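PDB 7A27: SmhA from Serratia marcescens, which probably serves as one component of a tripartite alpha-pore-forming toxin and can bind calcium. Local coordinates for residues I19-Q24 against A354-N359; A25-S30 against N179-A184; T81-F86 against K347-A352; A266-T269 against L274-A277. One frame throughout, in Å; residues are numbered along the deposited sequence.

How the interactions relate
Interactions 1 and 2 lie near the middle of the elongated helical chain, with interaction 3 about 17 Å from the chain centre, while interaction 4 lies at one end. Interactions 1 and 2 share helix 14-37, with centres about 10 Å apart. Interactions 1 and 3 share helix 325-358, with centres about 12 Å apart. Along the chain, interaction 1 joins the first and last helices, so the other three fall between its two segments. The segments of interactions 2 and 3 alternate. Interaction 4 is a local turn between helices 247-268 and 272-299, and its centre is about 47 Å from that of interaction 3. Thus near-terminal helices pair at mid-bundle, while a tight turn between two long helices lies at one end.

Interaction 1: residues I19-Q24 against A354-N359; sequences ISISSQ and ANYAGN
Segment 354-359 reaches segment 19-24 through one side chain, that of Tyr356, which meets Ser22 and Ile21. Just before it, Asn355 is tied instead to the backbone of Gly193 and Val195, and its side chain packs on Leu26. Tyr356 follows. Its CG lies anti to the carbonyl carbon (chi1 -78°), and the ring extends across to helix 14-37. The hydroxyl OH of Tyr356 comes to rest 3.4 Å from CA of Ser22. OH of Tyr356 also lies 4.2 Å from CG2 of Ile21. OH of Tyr356 and OG of Ser22 are 3.9 Å apart and do not bond to each other. Both hydrogen-bond to the hydroxyl of Tyr80 on helix 48-96, which therefore links the two helices. OG of Ser22 has a second partner in the backbone oxygen of His18. The Tyr80 ring also makes an edge-to-face contact with the Tyr356 ring. Asn359 is the first residue past the helix. It binds calcium in a structure of this protein, but no ion is bound here; its ND2 makes weak bonds to Gln29 and Ser30. The arrangement is a buried pairing of the first and last helices in a long alpha-helical bundle, consistent with a soluble ClyA-like alpha-pore-forming toxin.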
loop_
_atom_site.group_PDB
_atom_site.type_symbol
_atom_site.label_atom_id
_atom_site.label_comp_id
_atom_site.label_asym_id
_atom_site.label_seq_id
_atom_site.Cartn_x
_atom_site.Cartn_y
_atom_site.Cartn_z
ATOM N N ILE A 19 -4.053 -9.407 -0.397
ATOM C CA ILE A 19 -3.807 -9.002 1.018
ATOM C C ILE A 19 -2.398 -8.381 1.135
ATOM O O ILE A 19 -2.280 -7.316 1.746
ATOM C CB ILE A 19 -4.048 -10.205 1.956
ATOM C CG1 ILE A 19 -5.533 -10.589 1.966
ATOM C CG2 ILE A 19 -3.513 -9.939 3.353
ATOM C CD1 ILE A 19 -5.861 -11.841 2.745
ATOM N N SER A 20 -1.363 -8.977 0.536
ATOM C CA SER A 20 0.016 -8.440 0.634
ATOM C C SER A 20 0.089 -7.101 -0.111
ATOM O O SER A 20 0.947 -6.269 0.277
ATOM C CB SER A 20 1.080 -9.411 0.172
ATOM O OG SER A 20 1.151 -9.461 -1.246
ATOM N N ILE A 21 -0.776 -6.870 -1.115
ATOM C CA ILE A 21 -0.834 -5.570 -1.850
ATOM C C ILE A 21 -1.520 -4.558 -0.942
ATOM O O ILE A 21 -0.928 -3.484 -0.725
ATOM C CB ILE A 21 -1.537 -5.677 -3.212
ATOM C CG1 ILE A 21 -0.701 -6.511 -4.190
ATOM C CG2 ILE A 21 -1.817 -4.282 -3.765
ATOM C CD1 ILE A 21 -1.415 -6.887 -5.476
ATOM N N SER A 22 -2.724 -4.880 -0.449
ATOM C CA SER A 22 -3.505 -4.006 0.466
ATOM C C SER A 22 -2.549 -3.473 1.557
ATOM O O SER A 22 -2.514 -2.251 1.778
ATOM C CB SER A 22 -4.696 -4.750 1.064
ATOM O OG SER A 22 -5.640 -5.149 0.079
ATOM N N SER A 23 -1.781 -4.356 2.193
ATOM C CA SER A 23 -0.874 -4.038 3.319
ATOM C C SER A 23 -0.007 -2.808 3.021
ATOM O O SER A 23 0.106 -1.943 3.893
ATOM C CB SER A 23 -0.013 -5.215 3.656
ATOM O OG SER A 23 0.978 -4.845 4.596
ATOM N N GLN A 24 0.606 -2.731 1.847
ATOM C CA GLN A 24 1.542 -1.631 1.507
ATOM C C GLN A 24 0.757 -0.464 0.922
ATOM O O GLN A 24 1.017 0.656 1.341
ATOM C CB GLN A 24 2.645 -2.137 0.573
ATOM C CG GLN A 24 3.439 -3.324 1.113
ATOM C CD GLN A 24 4.256 -3.066 2.359
ATOM O OE1 GLN A 24 4.395 -1.944 2.850
ATOM N NE2 GLN A 24 4.830 -4.129 2.893
ATOM N N ALA A 354 -13.557 -1.480 1.256
ATOM C CA ALA A 354 -14.106 -0.693 2.381
ATOM C C ALA A 354 -12.948 0.039 3.070
ATOM O O ALA A 354 -13.121 1.210 3.423
ATOM C CB ALA A 354 -14.862 -1.571 3.344
ATOM N N ASN A 355 -11.806 -0.628 3.216
ATOM C CA ASN A 355 -10.593 -0.054 3.849
ATOM C C ASN A 355 -10.030 1.065 2.966
ATOM O O ASN A 355 -9.730 2.134 3.510
ATOM C CB ASN A 355 -9.547 -1.128 4.162
ATOM C CG ASN A 355 -9.755 -1.824 5.496
ATOM O OD1 ASN A 355 -10.297 -1.243 6.430
ATOM N ND2 ASN A 355 -9.262 -3.046 5.608
ATOM N N TYR A 356 -9.897 0.852 1.651
ATOM C CA TYR A 356 -9.373 1.894 0.726
ATOM C C TYR A 356 -10.293 3.109 0.770
ATOM O O TYR A 356 -9.787 4.221 0.573
ATOM C CB TYR A 356 -9.252 1.392 -0.713
ATOM C CG TYR A 356 -8.061 0.511 -1.013
ATOM C CD1 TYR A 356 -6.775 1.022 -0.990
ATOM C CD2 TYR A 356 -8.220 -0.805 -1.398
ATOM C CE1 TYR A 356 -5.672 0.232 -1.285
ATOM C CE2 TYR A 356 -7.136 -1.603 -1.676
ATOM C CZ TYR A 356 -5.855 -1.092 -1.638
ATOM O OH TYR A 356 -4.817 -1.924 -1.950
ATOM N N ALA A 357 -11.593 2.912 1.005
ATOM C CA ALA A 357 -12.576 4.017 1.095
ATOM C C ALA A 357 -12.367 4.763 2.414
ATOM O O ALA A 357 -12.195 5.990 2.361
ATOM C CB ALA A 357 -13.991 3.508 0.970
ATOM N N GLY A 358 -12.347 4.034 3.537
ATOM C CA GLY A 358 -12.268 4.578 4.909
ATOM C C GLY A 358 -10.930 5.222 5.204
ATOM O O GLY A 358 -10.912 6.311 5.826
ATOM N N ASN A 359 -9.852 4.601 4.724
ATOM C CA ASN A 359 -8.452 5.034 4.964
ATOM C C ASN A 359 -8.068 6.202 4.048
ATOM O O ASN A 359 -6.855 6.508 4.010
ATOM C CB ASN A 359 -7.474 3.871 4.780
ATOM C CG ASN A 359 -6.095 4.149 5.341
ATOM O OD1 ASN A 359 -5.961 4.780 6.390
ATOM N ND2 ASN A 359 -5.068 3.682 4.650
#

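Interaction 2: residues A25-S30 against N179-A184; sequences ALLNQS and NIQSIA
The axes of segments 25-30 and 179-184, parts of helices 14-37 and 160-188, pass 11.5 Å apart with N-to-C directions at 125°, and the backbones come nearest at Leu27 and Ala184, whose CA atoms are 7.1 Å apart. Leu27 carries the whole contact from its side. Its CB points toward the other helix, and CG stands opposite the backbone N (chi1 -177°), which carries both methyl groups toward helix 160-188. The two methyls have different neighbours. CD1 of Leu27 packs on CB of Ala184 at 4.1 Å. The same CD1 of Leu27 lies 4.4 Å from CG2 of Ile180, one turn earlier on the partner helix. CD2 of Leu27 instead meets the amide of Gln181, 3.3 Å from its OE1. The Gln181 chain bends at chi2 (66°), and this brings its amide back toward Leu27. NE2 of Gln181 hydrogen-bonds to the carboxylate of Asp185 one turn later, which limits the rotation of the amide. The apolar part of the contact is thus bordered by a polar group on the partly exposed side chain of Gln181. Leu27 also touches Leu197. From the same helix as Gln181, Ile183 packs on Ala249, Val250 and Leu253 of helix 247-268. The contact is largely apolar helix-to-helix packing, with one glutamine amide at its margin, in which one leucine bridges two well-separated helices. It joins helix 160-188 to the N-terminal helix of the bundle.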
loop_
_atom_site.group_PDB
_atom_site.type_symbol
_atom_site.label_atom_id
_atom_site.label_comp_id
_atom_site.label_asym_id
_atom_site.label_seq_id
_atom_site.Cartn_x
_atom_site.Cartn_y
_atom_site.Cartn_z
ATOM N N ALA A 25 -0.173 -0.704 0.005
ATOM C CA ALA A 25 -0.984 0.353 -0.648
ATOM C C ALA A 25 -1.754 1.140 0.406
ATOM O O ALA A 25 -1.762 2.360 0.290
ATOM C CB ALA A 25 -1.933 -0.219 -1.680
ATOM N N LEU A 26 -2.390 0.486 1.384
ATOM C CA LEU A 26 -3.154 1.178 2.454
ATOM C C LEU A 26 -2.200 2.059 3.253
ATOM O O LEU A 26 -2.550 3.202 3.529
ATOM C CB LEU A 26 -3.828 0.167 3.383
ATOM C CG LEU A 26 -5.032 -0.564 2.817
ATOM C CD1 LEU A 26 -5.426 -1.713 3.726
ATOM C CD2 LEU A 26 -6.200 0.367 2.615
ATOM N N LEU A 27 -1.061 1.516 3.656
ATOM C CA LEU A 27 -0.047 2.273 4.421
ATOM C C LEU A 27 0.425 3.451 3.554
ATOM O O LEU A 27 0.489 4.562 4.066
ATOM C CB LEU A 27 1.103 1.349 4.833
ATOM C CG LEU A 27 2.180 2.006 5.681
ATOM C CD1 LEU A 27 1.591 2.652 6.902
ATOM C CD2 LEU A 27 3.218 1.008 6.124
ATOM N N ASN A 28 0.672 3.240 2.265
ATOM C CA ASN A 28 1.190 4.294 1.357
ATOM C C ASN A 28 0.112 5.374 1.193
ATOM O O ASN A 28 0.457 6.529 0.901
ATOM C CB ASN A 28 1.630 3.726 0.008
ATOM C CG ASN A 28 2.703 4.567 -0.658
ATOM O OD1 ASN A 28 3.403 5.338 0.002
ATOM N ND2 ASN A 28 2.853 4.409 -1.966
ATOM N N GLN A 29 -1.150 5.011 1.374
ATOM C CA GLN A 29 -2.306 5.943 1.320
ATOM C C GLN A 29 -2.129 6.918 2.495
ATOM O O GLN A 29 -2.285 8.145 2.273
ATOM C CB GLN A 29 -3.596 5.111 1.361
ATOM C CG GLN A 29 -4.874 5.844 1.021
ATOM C CD GLN A 29 -6.081 4.925 0.982
ATOM O OE1 GLN A 29 -6.053 3.793 1.443
ATOM N NE2 GLN A 29 -7.184 5.408 0.426
ATOM N N SER A 30 -1.769 6.388 3.679
ATOM C CA SER A 30 -1.579 7.153 4.938
ATOM C C SER A 30 -0.316 8.012 4.823
ATOM O O SER A 30 -0.354 9.149 5.281
ATOM C CB SER A 30 -1.535 6.254 6.160
ATOM O OG SER A 30 -2.734 5.507 6.320
ATOM N N ASN A 179 8.350 1.296 14.217
ATOM C CA ASN A 179 7.195 1.352 15.144
ATOM C C ASN A 179 5.900 1.480 14.338
ATOM O O ASN A 179 4.985 0.686 14.579
ATOM C CB ASN A 179 7.307 2.513 16.131
ATOM C CG ASN A 179 8.401 2.348 17.173
ATOM O OD1 ASN A 179 8.894 3.345 17.707
ATOM N ND2 ASN A 179 8.774 1.113 17.482
ATOM N N ILE A 180 5.820 2.442 13.416
ATOM C CA ILE A 180 4.594 2.671 12.590
ATOM C C ILE A 180 4.247 1.365 11.884
ATOM O O ILE A 180 3.085 0.927 11.997
ATOM C CB ILE A 180 4.768 3.824 11.593
ATOM C CG1 ILE A 180 4.978 5.148 12.328
ATOM C CG2 ILE A 180 3.575 3.895 10.663
ATOM C CD1 ILE A 180 5.400 6.294 11.436
ATOM N N GLN A 181 5.232 0.757 11.221
ATOM C CA GLN A 181 5.040 -0.508 10.480
ATOM C C GLN A 181 4.427 -1.548 11.424
ATOM O O GLN A 181 3.468 -2.226 11.001
ATOM C CB GLN A 181 6.357 -0.967 9.858
ATOM C CG GLN A 181 6.224 -2.201 8.978
ATOM C CD GLN A 181 5.395 -1.970 7.736
ATOM O OE1 GLN A 181 5.660 -1.075 6.920
ATOM N NE2 GLN A 181 4.394 -2.826 7.593
ATOM N N SER A 182 4.912 -1.644 12.667
ATOM C CA SER A 182 4.428 -2.640 13.665
ATOM C C SER A 182 2.950 -2.394 14.000
ATOM O O SER A 182 2.201 -3.395 14.164
ATOM C CB SER A 182 5.289 -2.663 14.925
ATOM O OG SER A 182 6.531 -3.315 14.700
ATOM N N ILE A 183 2.570 -1.116 14.110
ATOM C CA ILE A 183 1.204 -0.636 14.475
ATOM C C ILE A 183 0.246 -0.926 13.318
ATOM O O ILE A 183 -0.876 -1.437 13.574
ATOM C CB ILE A 183 1.241 0.864 14.828
ATOM C CG1 ILE A 183 1.986 1.102 16.145
ATOM C CG2 ILE A 183 -0.170 1.441 14.863
ATOM C CD1 ILE A 183 2.323 2.539 16.410
ATOM N N ALA A 184 0.665 -0.579 12.102
ATOM C CA ALA A 184 -0.140 -0.779 10.884
ATOM C C ALA A 184 -0.439 -2.275 10.711
ATOM O O ALA A 184 -1.596 -2.584 10.354
ATOM C CB ALA A 184 0.571 -0.187 9.698
#

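Interaction 3: residues T81-F86 against K347-A352; sequences TKASNF and KSIDNA
OG1 of Thr81 is gripped by two partners, the backbone oxygen of Ile77 and NZ of Lys353, beside the place where Ala83 and Ser84 meet Ile349. Lys353 lies just past segment 347-352, so its bond ties helix 48-96 to helix 325-358. The contact itself is made by van der Waals packing. The backbones are nearest at Ser84 and Ile349, with CA atoms 6.8 Å apart. Ile349 points toward segment 81-86 and touches it with both branches. CG2 of Ile349 lies 3.3 Å from OG of Ser84, and CB of Ile349 is 4.0 Å from the same OG. The other branch ends in CD1 of Ile349, which packs on CB of Ala83 at 3.9 Å. The bend at chi2 (-76°) sends CD1 toward Ala83, while CG2 stays by Ser84. This is helix-to-helix packing within the long alpha-helical bundle, with an isoleucine set against two small residues. Around it, Ile349 also touches His18 of helix 14-37 and Tyr80 of helix 48-96, while Ala83 packs on Trp305 of helix 301-321.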
loop_
_atom_site.group_PDB
_atom_site.type_symbol
_atom_site.label_atom_id
_atom_site.label_comp_id
_atom_site.label_asym_id
_atom_site.label_seq_id
_atom_site.Cartn_x
_atom_site.Cartn_y
_atom_site.Cartn_z
ATOM N N THR A 81 -12.160 -5.064 -7.897
ATOM C CA THR A 81 -13.552 -5.243 -8.383
ATOM C C THR A 81 -13.571 -6.401 -9.394
ATOM O O THR A 81 -14.492 -7.260 -9.324
ATOM C CB THR A 81 -14.120 -3.938 -8.957
ATOM O OG1 THR A 81 -13.935 -2.921 -7.966
ATOM C CG2 THR A 81 -15.588 -4.033 -9.327
ATOM N N LYS A 82 -12.562 -6.452 -10.267
ATOM C CA LYS A 82 -12.440 -7.497 -11.312
ATOM C C LYS A 82 -12.449 -8.880 -10.640
ATOM O O LYS A 82 -13.136 -9.777 -11.160
ATOM C CB LYS A 82 -11.234 -7.170 -12.199
ATOM C CG LYS A 82 -11.524 -6.070 -13.218
ATOM C CD LYS A 82 -10.283 -5.446 -13.839
ATOM C CE LYS A 82 -10.479 -4.836 -15.210
ATOM N NZ LYS A 82 -11.755 -4.095 -15.354
ATOM N N ALA A 83 -11.777 -9.030 -9.498
ATOM C CA ALA A 83 -11.763 -10.282 -8.719
ATOM C C ALA A 83 -13.179 -10.608 -8.217
ATOM O O ALA A 83 -13.600 -11.752 -8.396
ATOM C CB ALA A 83 -10.760 -10.192 -7.599
ATOM N N SER A 84 -13.895 -9.668 -7.598
ATOM C CA SER A 84 -15.300 -9.891 -7.160
ATOM C C SER A 84 -16.090 -10.411 -8.357
ATOM O O SER A 84 -16.771 -11.459 -8.225
ATOM C CB SER A 84 -15.969 -8.642 -6.654
ATOM O OG SER A 84 -15.193 -8.027 -5.650
ATOM N N ASN A 85 -15.995 -9.664 -9.468
ATOM C CA ASN A 85 -16.696 -9.966 -10.736
ATOM C C ASN A 85 -16.432 -11.432 -11.095
ATOM O O ASN A 85 -17.397 -12.154 -11.389
ATOM C CB ASN A 85 -16.285 -8.997 -11.854
ATOM C CG ASN A 85 -16.936 -7.629 -11.773
ATOM O OD1 ASN A 85 -17.486 -7.243 -10.748
ATOM N ND2 ASN A 85 -16.920 -6.902 -12.884
ATOM N N PHE A 86 -15.175 -11.867 -11.032
ATOM C CA PHE A 86 -14.795 -13.252 -11.381
ATOM C C PHE A 86 -15.484 -14.217 -10.409
ATOM O O PHE A 86 -16.003 -15.250 -10.860
ATOM C CB PHE A 86 -13.280 -13.443 -11.385
ATOM C CG PHE A 86 -12.825 -14.664 -12.147
ATOM C CD1 PHE A 86 -12.864 -15.916 -11.570
ATOM C CD2 PHE A 86 -12.369 -14.566 -13.451
ATOM C CE1 PHE A 86 -12.461 -17.044 -12.270
ATOM C CE2 PHE A 86 -11.968 -15.696 -14.148
ATOM C CZ PHE A 86 -12.016 -16.936 -13.552
ATOM N N LYS A 347 -15.107 -11.926 -0.085
ATOM C CA LYS A 347 -15.293 -11.213 1.209
ATOM C C LYS A 347 -14.010 -10.436 1.529
ATOM O O LYS A 347 -14.097 -9.255 1.937
ATOM C CB LYS A 347 -15.578 -12.163 2.371
ATOM C CG LYS A 347 -16.750 -13.116 2.200
ATOM C CD LYS A 347 -18.142 -12.519 2.077
ATOM C CE LYS A 347 -19.170 -13.625 1.911
ATOM N NZ LYS A 347 -20.548 -13.106 1.752
ATOM N N SER A 348 -12.852 -11.079 1.379
ATOM C CA SER A 348 -11.522 -10.459 1.593
ATOM C C SER A 348 -11.433 -9.173 0.755
ATOM O O SER A 348 -10.946 -8.152 1.281
ATOM C CB SER A 348 -10.428 -11.441 1.286
ATOM O OG SER A 348 -9.158 -10.814 1.412
ATOM N N ILE A 349 -11.949 -9.220 -0.479
ATOM C CA ILE A 349 -11.989 -8.091 -1.456
ATOM C C ILE A 349 -12.938 -7.007 -0.950
ATOM O O ILE A 349 -12.546 -5.825 -0.980
ATOM C CB ILE A 349 -12.412 -8.555 -2.865
ATOM C CG1 ILE A 349 -11.475 -9.621 -3.440
ATOM C CG2 ILE A 349 -12.519 -7.343 -3.806
ATOM C CD1 ILE A 349 -10.157 -9.068 -3.946
ATOM N N ASP A 350 -14.156 -7.380 -0.558
ATOM C CA ASP A 350 -15.167 -6.424 -0.038
ATOM C C ASP A 350 -14.543 -5.580 1.081
ATOM O O ASP A 350 -14.746 -4.338 1.074
ATOM C CB ASP A 350 -16.427 -7.151 0.440
ATOM C CG ASP A 350 -17.350 -7.651 -0.665
ATOM O OD1 ASP A 350 -17.328 -7.081 -1.763
ATOM O OD2 ASP A 350 -18.107 -8.599 -0.406
ATOM N N ASN A 351 -13.791 -6.221 1.989
ATOM C CA ASN A 351 -13.177 -5.558 3.177
ATOM C C ASN A 351 -12.030 -4.641 2.720
ATOM O O ASN A 351 -11.877 -3.561 3.302
ATOM C CB ASN A 351 -12.739 -6.558 4.258
ATOM C CG ASN A 351 -12.296 -5.876 5.547
ATOM O OD1 ASN A 351 -12.958 -4.962 6.040
ATOM N ND2 ASN A 351 -11.182 -6.304 6.119
ATOM N N ALA A 352 -11.243 -5.056 1.731
ATOM C CA ALA A 352 -10.106 -4.263 1.203
ATOM C C ALA A 352 -10.644 -2.978 0.571
ATOM O O ALA A 352 -10.047 -1.907 0.817
ATOM C CB ALA A 352 -9.293 -5.060 0.223
#

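Interaction 4: residues A266-T269 against L274-A277; sequences ALAT and LSVA
Ser275 sets its hydroxyl beside the side chain of Leu267, and this pair makes most of the contact. OG of Ser275 lies 3.3 Å from CG of Leu267. OG of Ser275 is also 3.5 Å from CD2 and 3.6 Å from CB of Leu267, so it rests alongside the leucine branch. Leu267 has CG opposite the backbone N (chi1 -180°), which swings CG and the methyls toward helix 272-299. Ala268 lies near the same oxygen: its backbone N is 3.5 Å from OG of Ser275, without a hydrogen bond, and its CB is 4.2 Å from that OG. The CA atoms of Ala268 and Ser275, at 6.1 Å, are the nearest across the segments. The polar need of Ser275 is met within its own helix, where OG hydrogen-bonds to the backbone oxygen of Asn271. That bond holds the hydroxyl against Leu267 and the backbone of Ala268. Across the contact, OG1 of Thr269 hydrogen-bonds to O of Ala266 at 2.7 Å, with a C=O...donor angle of 159°. This bond holds the backbone next to the turn. Further out, Leu267 packs on Ile169 of helix 160-188. Ala268 and Ser275 share Val205 of strand 198-206, and Leu274 packs on Ile151 and Ile154 of helix 104-155. The whole is a helical hairpin: helix 247-268 and helix 272-299 are joined by a very short turn, and buried residues pack just inside the turn, at one end of the bundle.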
loop_
_atom_site.group_PDB
_atom_site.type_symbol
_atom_site.label_atom_id
_atom_site.label_comp_id
_atom_site.label_asym_id
_atom_site.label_seq_id
_atom_site.Cartn_x
_atom_site.Cartn_y
_atom_site.Cartn_z
ATOM N N ALA A 266 17.861 20.807 19.397
ATOM C CA ALA A 266 19.341 20.818 19.487
ATOM C C ALA A 266 19.985 21.216 18.150
ATOM O O ALA A 266 20.758 22.180 18.124
ATOM C CB ALA A 266 19.835 19.465 19.933
ATOM N N LEU A 267 19.686 20.493 17.074
ATOM C CA LEU A 267 20.279 20.749 15.735
ATOM C C LEU A 267 19.875 22.146 15.225
ATOM O O LEU A 267 20.687 22.789 14.525
ATOM C CB LEU A 267 19.824 19.648 14.776
ATOM C CG LEU A 267 20.357 19.760 13.350
ATOM C CD1 LEU A 267 21.879 19.818 13.339
ATOM C CD2 LEU A 267 19.861 18.613 12.468
ATOM N N ALA A 268 18.671 22.599 15.580
ATOM C CA ALA A 268 18.073 23.872 15.133
ATOM C C ALA A 268 18.861 25.087 15.637
ATOM O O ALA A 268 18.939 26.089 14.886
ATOM C CB ALA A 268 16.640 23.934 15.579
ATOM N N THR A 269 19.411 25.042 16.852
ATOM C CA THR A 269 20.145 26.201 17.446
ATOM C C THR A 269 21.068 26.818 16.380
ATOM O O THR A 269 20.979 28.029 16.181
ATOM C CB THR A 269 20.864 25.840 18.763
ATOM O OG1 THR A 269 21.675 24.679 18.558
ATOM C CG2 THR A 269 19.908 25.583 19.914
ATOM N N LEU A 274 18.573 22.904 7.865
ATOM C CA LEU A 274 18.948 21.481 7.639
ATOM C C LEU A 274 17.949 20.603 8.394
ATOM O O LEU A 274 17.512 19.598 7.812
ATOM C CB LEU A 274 20.378 21.226 8.109
ATOM C CG LEU A 274 20.841 19.770 8.066
ATOM C CD1 LEU A 274 20.902 19.242 6.632
ATOM C CD2 LEU A 274 22.211 19.636 8.729
ATOM N N SER A 275 17.608 20.977 9.636
ATOM C CA SER A 275 16.599 20.288 10.484
ATOM C C SER A 275 15.313 20.089 9.663
ATOM O O SER A 275 14.773 18.963 9.649
ATOM C CB SER A 275 16.333 21.061 11.755
ATOM O OG SER A 275 17.534 21.278 12.492
ATOM N N VAL A 276 14.859 21.144 8.976
ATOM C CA VAL A 276 13.635 21.114 8.120
ATOM C C VAL A 276 13.852 20.084 7.003
ATOM O O VAL A 276 13.057 19.146 6.906
ATOM C CB VAL A 276 13.291 22.504 7.555
ATOM C CG1 VAL A 276 12.152 22.425 6.547
ATOM C CG2 VAL A 276 12.953 23.504 8.647
ATOM N N ALA A 277 14.917 20.241 6.218
ATOM C CA ALA A 277 15.275 19.349 5.093
ATOM C C ALA A 277 15.210 17.879 5.539
ATOM O O ALA A 277 14.648 17.064 4.781
ATOM C CB ALA A 277 16.633 19.716 4.558
#